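Local atomic coordinates of BT_4661 (PDB entry 4AK2), a protein that binds heparin, and probably heparan sulphate, as a SusE-like surface glycan-binding protein of the gut bacterium Bacteroides thetaiotaomicron. Residues 8-13 with 105-110. Sequence-based numbering, arbitrary orientation.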
loop_
_atom_site.group_PDB
_atom_site.type_symbol
_atom_site.label_atom_id
_atom_site.label_comp_id
_atom_site.label_asym_id
_atom_site.label_seq_id
_atom_site.Cartn_x
_atom_site.Cartn_y
_atom_site.Cartn_z
ATOM N N THR A 8 3.310 21.117 -8.900
ATOM C CA THR A 8 4.024 19.947 -8.368
ATOM C C THR A 8 3.187 18.922 -7.620
ATOM O O THR A 8 3.679 17.813 -7.393
ATOM C CB THR A 8 5.176 20.363 -7.443
ATOM O OG1 THR A 8 4.620 20.871 -6.218
ATOM C CG2 THR A 8 6.073 21.380 -8.126
ATOM N N TYR A 9 1.952 19.251 -7.233
ATOM C CA TYR A 9 1.158 18.286 -6.445
ATOM C C TYR A 9 -0.340 18.557 -6.563
ATOM O O TYR A 9 -0.759 19.701 -6.844
ATOM C CB TYR A 9 1.591 18.199 -4.945
ATOM C CG TYR A 9 1.145 19.404 -4.148
ATOM C CD1 TYR A 9 -0.128 19.452 -3.572
ATOM C CD2 TYR A 9 1.993 20.516 -3.968
ATOM C CE1 TYR A 9 -0.557 20.566 -2.847
ATOM C CE2 TYR A 9 1.570 21.631 -3.252
ATOM C CZ TYR A 9 0.316 21.653 -2.680
ATOM O OH TYR A 9 -0.084 22.744 -1.975
ATOM N N PHE A 10 -1.132 17.522 -6.250
ATOM C CA PHE A 10 -2.518 17.677 -5.836
ATOM C C PHE A 10 -2.693 16.786 -4.626
ATOM O O PHE A 10 -1.765 15.998 -4.287
ATOM C CB PHE A 10 -3.487 17.244 -6.977
ATOM C CG PHE A 10 -3.182 15.904 -7.551
ATOM C CD1 PHE A 10 -3.683 14.746 -6.961
ATOM C CD2 PHE A 10 -2.379 15.798 -8.673
ATOM C CE1 PHE A 10 -3.397 13.476 -7.501
ATOM C CE2 PHE A 10 -2.070 14.547 -9.229
ATOM C CZ PHE A 10 -2.580 13.393 -8.634
ATOM N N ARG A 11 -3.841 16.887 -3.957
ATOM C CA ARG A 11 -4.138 15.963 -2.862
ATOM C C ARG A 11 -5.613 15.622 -2.921
ATOM O O ARG A 11 -6.442 16.522 -3.161
ATOM C CB ARG A 11 -3.830 16.546 -1.455
ATOM C CG ARG A 11 -2.450 17.113 -1.304
ATOM C CD ARG A 11 -2.135 17.546 0.129
ATOM N NE ARG A 11 -0.773 18.092 0.188
ATOM C CZ ARG A 11 -0.477 19.368 0.434
ATOM N NH1 ARG A 11 -1.432 20.247 0.724
ATOM N NH2 ARG A 11 0.786 19.768 0.400
ATOM N N TYR A 12 -5.917 14.378 -2.575
ATOM C CA TYR A 12 -7.246 13.922 -2.282
ATOM C C TYR A 12 -7.490 13.808 -0.756
ATOM O O TYR A 12 -8.642 13.807 -0.322
ATOM C CB TYR A 12 -7.488 12.554 -2.885
ATOM C CG TYR A 12 -7.753 12.575 -4.387
ATOM C CD1 TYR A 12 -6.699 12.696 -5.288
ATOM C CD2 TYR A 12 -9.063 12.478 -4.907
ATOM C CE1 TYR A 12 -6.900 12.705 -6.658
ATOM C CE2 TYR A 12 -9.275 12.445 -6.305
ATOM C CZ TYR A 12 -8.198 12.604 -7.167
ATOM O OH TYR A 12 -8.381 12.594 -8.535
ATOM N N GLY A 13 -6.416 13.699 0.057
ATOM C CA GLY A 13 -6.626 13.471 1.490
ATOM C C GLY A 13 -7.075 12.064 1.824
ATOM O O GLY A 13 -6.662 11.101 1.192
ATOM N N VAL A 105 2.269 20.280 -18.316
ATOM C CA VAL A 105 2.927 19.672 -17.184
ATOM C C VAL A 105 1.977 18.666 -16.575
ATOM O O VAL A 105 0.797 18.973 -16.313
ATOM C CB VAL A 105 3.280 20.734 -16.123
ATOM C CG1 VAL A 105 3.791 20.109 -14.811
ATOM C CG2 VAL A 105 4.316 21.716 -16.670
ATOM N N SER A 106 2.493 17.460 -16.354
ATOM C CA SER A 106 1.714 16.394 -15.713
ATOM C C SER A 106 2.357 16.009 -14.394
ATOM O O SER A 106 3.601 15.985 -14.281
ATOM C CB SER A 106 1.651 15.153 -16.617
ATOM O OG SER A 106 0.971 15.429 -17.818
ATOM N N VAL A 107 1.512 15.729 -13.405
ATOM C CA VAL A 107 1.964 15.205 -12.124
ATOM C C VAL A 107 1.164 13.930 -11.866
ATOM O O VAL A 107 -0.065 13.942 -12.028
ATOM C CB VAL A 107 1.661 16.223 -11.012
ATOM C CG1 VAL A 107 1.852 15.589 -9.614
ATOM C CG2 VAL A 107 2.572 17.436 -11.145
ATOM N N LYS A 108 1.853 12.861 -11.477
ATOM C CA LYS A 108 1.187 11.595 -11.192
ATOM C C LYS A 108 1.424 11.226 -9.716
ATOM O O LYS A 108 2.525 11.421 -9.169
ATOM C CB LYS A 108 1.578 10.433 -12.163
ATOM C CG LYS A 108 2.969 9.803 -11.992
ATOM C CD LYS A 108 3.314 8.753 -13.061
ATOM N N GLN A 109 0.387 10.686 -9.082
ATOM C CA GLN A 109 0.461 10.279 -7.652
ATOM C C GLN A 109 -0.458 9.086 -7.431
ATOM O O GLN A 109 -1.476 8.974 -8.091
ATOM C CB GLN A 109 -0.064 11.391 -6.748
ATOM C CG GLN A 109 0.668 12.736 -6.878
ATOM C CD GLN A 109 0.100 13.849 -6.037
ATOM O OE1 GLN A 109 0.559 15.004 -6.140
ATOM N NE2 GLN A 109 -0.831 13.513 -5.168
ATOM N N PRO A 110 -0.103 8.202 -6.506
ATOM C CA PRO A 110 -1.024 7.110 -6.168
ATOM C C PRO A 110 -2.194 7.562 -5.279
ATOM O O PRO A 110 -2.051 8.536 -4.458
ATOM C CB PRO A 110 -0.131 6.141 -5.388
ATOM C CG PRO A 110 0.844 7.076 -4.685
ATOM C CD PRO A 110 1.132 8.185 -5.681
HETATM O O HOH W 1 3.218 15.264 -6.422
#
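Gln109 uses both ends of its carboxamide to hold the backbone of Phe10. Phe10 N donates to Gln109 OE1 at 3.0 Å, and the bond is fairly straight, with an N-H...O angle of 161°. In return, Gln109 NE2 donates to Phe10 O at 2.8 Å. That second bond is more bent: the carbonyl oxygen lies close to the amide plane, but the donor stands well above the plane of the Phe10 carbonyl. A bridging water adds a second donor to OE1 and links it to Thr8 O, giving OE1 two partners.

The same amide is stacked on the Phe10 ring. The two planes are only 12° apart, and Gln109 CD sits 3.7 Å above the ring, over its centre. The Gln109 chain, extended beyond CG, carries CD out to the ring, and Phe10 CG lies between its own N and carbonyl carbon (chi1 51°). Gln109 CG adds an off-centre CH-pi contact to the same ring.

Val107 adds van der Waals contacts. Its CG1 makes an apolar contact with Phe10 CE2, 4.1 Å away. Two carbonyl oxygens also take part: Thr8 O lies 3.6 Å from Val107 CG1, and Val107 O meets the ring edge in plane, 3.5 Å from Phe10 CE2. Beyond the two segments, Phe10 packs on Val94 and edge-to-face with Trp57.

A side-chain amide thus pairs with both peptide groups of one residue, joining the short 10-11 strand, which pairs with 45-46, to strand 105-115 of the separate four-stranded mixed sheet, a side-chain-to-backbone bridge between two sheets of this surface glycan-binding fragment.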